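Local atomic coordinates of sulfonate ABC transporter, periplasmic sulfonate-binding protein SsuA (Methylobacillus flagellatus, PDB entry 3UIF), a protein that is a putative periplasmic sulfonate-binding component of an ABC transporter, probably capturing sulfonates or related sulfate esters for uptake. Residues Lys6-Ala11 / Ile69-Tyr74; Pro87-Val92 / Gly203-Asn208. All coordinates share one frame; numbering follows the deposited sequence.

Interaction 1 (Lys6-Ala11 / Ile69-Tyr74); sequences KVVRIA and IDFGIY
I10 and A11 pair in parallel with F71 and G72, the axes of strands 6-11 and 71-74 approaching to 4.4 Å with their directions 19° apart. The ladder includes A11 N to F71 O at 2.8 Å and I73 N to A11 O at 2.7 Å, and begins at R9 O, which takes two successive donors, F71 N at 3.0 Å and D70 N at 3.1 Å, the first lying closer to the line of the carbonyl bond. Beyond this point D70 replaces backbone with side chain: its CG stands opposite the carbonyl carbon (chi1 -54°), which brings OD2 to R9 N at 3.0 Å, where the N-H arrives on the anti side, 30° out of the carboxylate plane. OD1 has its stronger partner in the R207 guanidinium, whereas its salt bridge to R9 NH2 is long. With an alanine here, R9 N would probably lose its acceptor and the R207 guanidinium its counter-charge. On the face carrying I10 and F71, V8 CG1 meets the F71 ring obliquely at CD2, 3.5 Å away, and I10 CG2 lies against F71 CB; I221 of helix 215-233 touches the side chains of both V8 and F71. On the other face A11 CB meets I69 CG2 at 4.2 Å, beside helix 56-65, whose I60 touches A11 and F64 touches I69. Strand 6-17 pairs in parallel with 44-51 (V8 and I10 bond to its backbone) and with 71-75, consistent with the central strands of the alpha/beta lobe of type II periplasmic binding proteins.

Interaction 2 (Pro87-Val92 / Gly203-Asn208); sequences PTVQLV and GVWARN
A206 N donates to Q90 O at 2.7 Å, and Q90 N returns the bond to A206 O at 2.8 Å; together they define the hydrogen-bonded pair between two antiparallel strands whose directions lie 147° apart. V92 N to V204 O, 2.9 Å, continues the ladder to where the chain turns a corner. In the non-hydrogen-bonded pair L91-W205, L91 CB sits over the indole six-membered ring, 3.8 Å from its centroid and 10° off the normal, a CH-pi contact. With CG opposite the backbone N (chi1 -179°), the leucine carries CD1 over the same face toward CE2, while V89 CG1 comes in obliquely at CE3. Strand 202-207 runs antiparallel to both its neighbours, 71-75 and 89-94, as does the returning strand of type II binding proteins. V92 CG2 and V204 CG1 pack at 3.8 Å, with A206 CB next to V92 CG1. Where the strand gives way to helix 208-213, with R207 at the N-cap, N208 N donates to T88 O at 2.8 Å. Q90 NE2 reaches N208 OD1 at 2.8 Å from well above that carbonyl plane, so the bond does not use a lone-pair direction; Q90 OE1 turns to N306. A water accepts from N208 ND2 and donates to V89 O, closing a bridge across the contact.

Both contacts belong to one sheet, in which strands 71-75 and 202-207 are neighbours; interactions 1 and 2, with centres 10 Å apart, are the two outer seams of the run 6-17, 71-75, 202-207, 89-94, with the 71-75/202-207 seam between them. They join directly: D70 OD1 meets R207 NH2 at 2.7 Å in a salt bridge, W205 N probably donates to G72 O, and the F71 ring packs on A206 CB. Interaction 1 is the more buried; its pairing is parallel and its polar chemistry beyond the ladder rests on charge. Interaction 2 is antiparallel, only partly buried yet larger in shared area (629 against 460 Å²), and adds neutral amides and a water at its 87-90 and 208 end.

Interaction 1 (Lys6-Ala11 / Ile69-Tyr74)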
loop_
_atom_site.group_PDB
_atom_site.type_symbol
_atom_site.label_atom_id
_atom_site.label_comp_id
_atom_site.label_asym_id
_atom_site.label_seq_id
_atom_site.Cartn_x
_atom_site.Cartn_y
_atom_site.Cartn_z
ATOM N N LYS A 6 2.304 -18.293 22.764
ATOM C CA LYS A 6 1.121 -18.213 21.907
ATOM C C LYS A 6 1.553 -18.036 20.453
ATOM O O LYS A 6 2.232 -17.064 20.114
ATOM C CB LYS A 6 0.240 -17.031 22.321
ATOM C CG LYS A 6 -0.527 -17.248 23.611
ATOM C CD LYS A 6 -0.469 -16.025 24.522
ATOM C CE LYS A 6 -1.522 -16.111 25.624
ATOM N NZ LYS A 6 -1.204 -15.198 26.761
ATOM N N VAL A 7 1.169 -18.968 19.594
ATOM C CA VAL A 7 1.501 -18.846 18.179
ATOM C C VAL A 7 0.535 -17.886 17.509
ATOM O O VAL A 7 -0.675 -18.078 17.546
ATOM C CB VAL A 7 1.481 -20.196 17.433
ATOM C CG1 VAL A 7 1.478 -19.963 15.921
ATOM C CG2 VAL A 7 2.679 -21.037 17.826
ATOM N N VAL A 8 1.082 -16.839 16.913
ATOM C CA VAL A 8 0.278 -15.909 16.151
ATOM C C VAL A 8 0.783 -15.932 14.717
ATOM O O VAL A 8 1.955 -15.658 14.445
ATOM C CB VAL A 8 0.293 -14.507 16.786
ATOM C CG1 VAL A 8 -0.403 -13.493 15.889
ATOM C CG2 VAL A 8 -0.401 -14.558 18.146
ATOM N N ARG A 9 -0.105 -16.325 13.815
ATOM C CA ARG A 9 0.228 -16.428 12.402
ATOM C C ARG A 9 0.016 -15.095 11.721
ATOM O O ARG A 9 -1.073 -14.516 11.791
ATOM C CB ARG A 9 -0.616 -17.505 11.717
ATOM C CG ARG A 9 0.115 -18.819 11.475
ATOM C CD ARG A 9 -0.642 -20.023 12.036
ATOM N NE ARG A 9 -2.070 -19.756 12.275
ATOM C CZ ARG A 9 -2.911 -20.578 12.907
ATOM N NH1 ARG A 9 -2.495 -21.747 13.376
ATOM N NH2 ARG A 9 -4.183 -20.222 13.069
ATOM N N ILE A 10 1.077 -14.617 11.075
ATOM C CA ILE A 10 1.060 -13.328 10.375
ATOM C C ILE A 10 1.510 -13.459 8.921
ATOM O O ILE A 10 2.613 -13.922 8.632
ATOM C CB ILE A 10 1.890 -12.263 11.119
ATOM C CG1 ILE A 10 1.534 -12.273 12.610
ATOM C CG2 ILE A 10 1.637 -10.903 10.513
ATOM C CD1 ILE A 10 2.169 -11.183 13.448
ATOM N N ALA A 11 0.635 -13.050 8.009
ATOM C CA ALA A 11 0.926 -13.111 6.578
ATOM C C ALA A 11 1.554 -11.822 6.061
ATOM O O ALA A 11 1.275 -10.734 6.566
ATOM C CB ALA A 11 -0.339 -13.430 5.796
ATOM N N ILE A 69 -5.066 -17.994 9.566
ATOM C CA ILE A 69 -4.154 -16.855 9.633
ATOM C C ILE A 69 -4.819 -15.864 10.559
ATOM O O ILE A 69 -6.046 -15.821 10.610
ATOM C CB ILE A 69 -3.937 -16.235 8.238
ATOM C CG1 ILE A 69 -3.011 -17.124 7.416
ATOM C CG2 ILE A 69 -3.378 -14.828 8.329
ATOM C CD1 ILE A 69 -3.028 -16.829 5.928
ATOM N N ASP A 70 -4.032 -15.093 11.300
ATOM C CA ASP A 70 -4.596 -14.212 12.308
ATOM C C ASP A 70 -4.430 -12.758 11.940
ATOM O O ASP A 70 -5.342 -11.958 12.127
ATOM C CB ASP A 70 -3.947 -14.496 13.657
ATOM C CG ASP A 70 -4.042 -15.958 14.042
ATOM O OD1 ASP A 70 -5.116 -16.560 13.845
ATOM O OD2 ASP A 70 -3.042 -16.515 14.525
ATOM N N PHE A 71 -3.254 -12.434 11.413
ATOM C CA PHE A 71 -2.912 -11.097 10.990
ATOM C C PHE A 71 -2.313 -11.146 9.614
ATOM O O PHE A 71 -1.772 -12.173 9.210
ATOM C CB PHE A 71 -1.892 -10.497 11.944
ATOM C CG PHE A 71 -2.466 -10.151 13.274
ATOM C CD1 PHE A 71 -3.027 -8.904 13.492
ATOM C CD2 PHE A 71 -2.463 -11.082 14.308
ATOM C CE1 PHE A 71 -3.562 -8.591 14.723
ATOM C CE2 PHE A 71 -2.999 -10.775 15.541
ATOM C CZ PHE A 71 -3.557 -9.535 15.750
ATOM N N GLY A 72 -2.383 -10.020 8.915
ATOM C CA GLY A 72 -1.854 -9.921 7.566
ATOM C C GLY A 72 -1.379 -8.520 7.258
ATOM O O GLY A 72 -2.119 -7.561 7.390
ATOM N N ILE A 73 -0.123 -8.407 6.857
ATOM C CA ILE A 73 0.419 -7.130 6.474
ATOM C C ILE A 73 0.480 -7.021 4.960
ATOM O O ILE A 73 1.404 -7.527 4.320
ATOM C CB ILE A 73 1.796 -6.871 7.097
ATOM C CG1 ILE A 73 1.717 -7.044 8.626
ATOM C CG2 ILE A 73 2.245 -5.460 6.724
ATOM C CD1 ILE A 73 3.054 -7.178 9.335
ATOM N N TYR A 74 -0.524 -6.362 4.394
ATOM C CA TYR A 74 -0.595 -6.204 2.954
ATOM C C TYR A 74 -1.464 -5.011 2.596
ATOM O O TYR A 74 -1.839 -4.242 3.487
ATOM C CB TYR A 74 -0.998 -7.525 2.269
ATOM C CG TYR A 74 -2.404 -8.058 2.498
ATOM C CD1 TYR A 74 -2.990 -8.909 1.551
ATOM C CD2 TYR A 74 -3.152 -7.733 3.631
ATOM C CE1 TYR A 74 -4.267 -9.420 1.721
ATOM C CE2 TYR A 74 -4.436 -8.238 3.804
ATOM C CZ TYR A 74 -4.986 -9.086 2.844
ATOM O OH TYR A 74 -6.257 -9.605 3.000
#

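Interaction 2 (Pro87-Val92 / Gly203-Asn208)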
loop_
_atom_site.group_PDB
_atom_site.type_symbol
_atom_site.label_atom_id
_atom_site.label_comp_id
_atom_site.label_asym_id
_atom_site.label_seq_id
_atom_site.Cartn_x
_atom_site.Cartn_y
_atom_site.Cartn_z
ATOM N N PRO A 87 -17.901 -9.783 6.068
ATOM C CA PRO A 87 -17.015 -9.105 7.025
ATOM C C PRO A 87 -16.079 -10.124 7.705
ATOM O O PRO A 87 -16.543 -11.034 8.397
ATOM C CB PRO A 87 -18.004 -8.490 8.042
ATOM C CG PRO A 87 -19.293 -8.391 7.311
ATOM C CD PRO A 87 -19.323 -9.581 6.399
ATOM N N THR A 88 -14.777 -9.995 7.493
ATOM C CA THR A 88 -13.850 -11.016 7.992
ATOM C C THR A 88 -12.663 -10.413 8.734
ATOM O O THR A 88 -12.140 -11.010 9.673
ATOM C CB THR A 88 -13.347 -11.939 6.847
ATOM O OG1 THR A 88 -14.464 -12.574 6.192
ATOM C CG2 THR A 88 -12.376 -13.007 7.375
ATOM N N VAL A 89 -12.276 -9.212 8.323
ATOM C CA VAL A 89 -10.965 -8.657 8.639
ATOM C C VAL A 89 -11.033 -7.139 8.889
ATOM O O VAL A 89 -11.868 -6.448 8.299
ATOM C CB VAL A 89 -9.982 -9.086 7.519
ATOM C CG1 VAL A 89 -9.210 -7.931 6.908
ATOM C CG2 VAL A 89 -9.074 -10.199 8.007
ATOM N N GLN A 90 -10.167 -6.654 9.780
ATOM C CA GLN A 90 -10.135 -5.263 10.271
ATOM C C GLN A 90 -8.751 -4.669 10.097
ATOM O O GLN A 90 -7.754 -5.366 10.321
ATOM C CB GLN A 90 -10.301 -5.250 11.778
ATOM C CG GLN A 90 -11.638 -4.921 12.341
ATOM C CD GLN A 90 -11.712 -5.439 13.767
ATOM O OE1 GLN A 90 -11.171 -4.830 14.691
ATOM N NE2 GLN A 90 -12.373 -6.590 13.952
ATOM N N LEU A 91 -8.678 -3.378 9.785
ATOM C CA LEU A 91 -7.402 -2.668 9.814
ATOM C C LEU A 91 -7.105 -2.221 11.256
ATOM O O LEU A 91 -7.826 -1.367 11.802
ATOM C CB LEU A 91 -7.415 -1.467 8.861
ATOM C CG LEU A 91 -6.125 -0.643 8.774
ATOM C CD1 LEU A 91 -4.975 -1.458 8.186
ATOM C CD2 LEU A 91 -6.374 0.594 7.932
ATOM N N VAL A 92 -6.056 -2.804 11.860
ATOM C CA VAL A 92 -5.666 -2.483 13.250
ATOM C C VAL A 92 -4.397 -1.631 13.359
ATOM O O VAL A 92 -4.072 -1.140 14.444
ATOM C CB VAL A 92 -5.533 -3.728 14.148
ATOM C CG1 VAL A 92 -6.894 -4.404 14.344
ATOM C CG2 VAL A 92 -4.480 -4.693 13.605
ATOM N N GLY A 203 -1.788 -1.938 5.506
ATOM C CA GLY A 203 -1.202 -2.110 6.817
ATOM C C GLY A 203 -1.510 -3.463 7.406
ATOM O O GLY A 203 -1.567 -4.462 6.688
ATOM N N VAL A 204 -1.725 -3.470 8.720
ATOM C CA VAL A 204 -1.874 -4.687 9.492
ATOM C C VAL A 204 -3.337 -4.999 9.667
ATOM O O VAL A 204 -4.073 -4.256 10.324
ATOM C CB VAL A 204 -1.199 -4.581 10.869
ATOM C CG1 VAL A 204 -1.400 -5.859 11.658
ATOM C CG2 VAL A 204 0.287 -4.274 10.727
ATOM N N TRP A 205 -3.749 -6.102 9.059
ATOM C CA TRP A 205 -5.133 -6.557 9.088
ATOM C C TRP A 205 -5.308 -7.732 10.020
ATOM O O TRP A 205 -4.486 -8.655 10.059
ATOM C CB TRP A 205 -5.609 -6.890 7.667
ATOM C CG TRP A 205 -5.645 -5.684 6.760
ATOM C CD1 TRP A 205 -4.594 -5.130 6.028
ATOM C CD2 TRP A 205 -6.802 -4.838 6.455
ATOM N NE1 TRP A 205 -5.015 -4.029 5.322
ATOM C CE2 TRP A 205 -6.325 -3.802 5.533
ATOM C CE3 TRP A 205 -8.139 -4.832 6.844
ATOM C CZ2 TRP A 205 -7.165 -2.821 5.036
ATOM C CZ3 TRP A 205 -8.980 -3.835 6.335
ATOM C CH2 TRP A 205 -8.497 -2.847 5.458
ATOM N N ALA A 206 -6.380 -7.700 10.795
ATOM C CA ALA A 206 -6.637 -8.733 11.780
ATOM C C ALA A 206 -7.961 -9.429 11.515
ATOM O O ALA A 206 -8.955 -8.781 11.147
ATOM C CB ALA A 206 -6.632 -8.137 13.167
ATOM N N ARG A 207 -7.964 -10.752 11.703
ATOM C CA ARG A 207 -9.182 -11.547 11.640
ATOM C C ARG A 207 -10.158 -11.110 12.750
ATOM O O ARG A 207 -9.797 -11.051 13.919
ATOM C CB ARG A 207 -8.836 -13.031 11.715
ATOM C CG ARG A 207 -9.954 -13.963 11.283
ATOM C CD ARG A 207 -9.448 -15.377 11.021
ATOM N NE ARG A 207 -8.474 -15.810 12.022
ATOM C CZ ARG A 207 -8.762 -16.307 13.226
ATOM N NH1 ARG A 207 -10.017 -16.467 13.639
ATOM N NH2 ARG A 207 -7.771 -16.642 14.031
ATOM N N ASN A 208 -11.383 -10.764 12.362
ATOM C CA ASN A 208 -12.359 -10.166 13.272
ATOM C C ASN A 208 -12.564 -10.986 14.538
ATOM O O ASN A 208 -12.557 -10.441 15.645
ATOM C CB ASN A 208 -13.682 -9.910 12.545
ATOM C CG ASN A 208 -13.600 -8.735 11.563
ATOM O OD1 ASN A 208 -12.636 -7.965 11.550
ATOM N ND2 ASN A 208 -14.629 -8.595 10.735
HETATM O O HOH W 1 -14.793 -6.212 8.826
#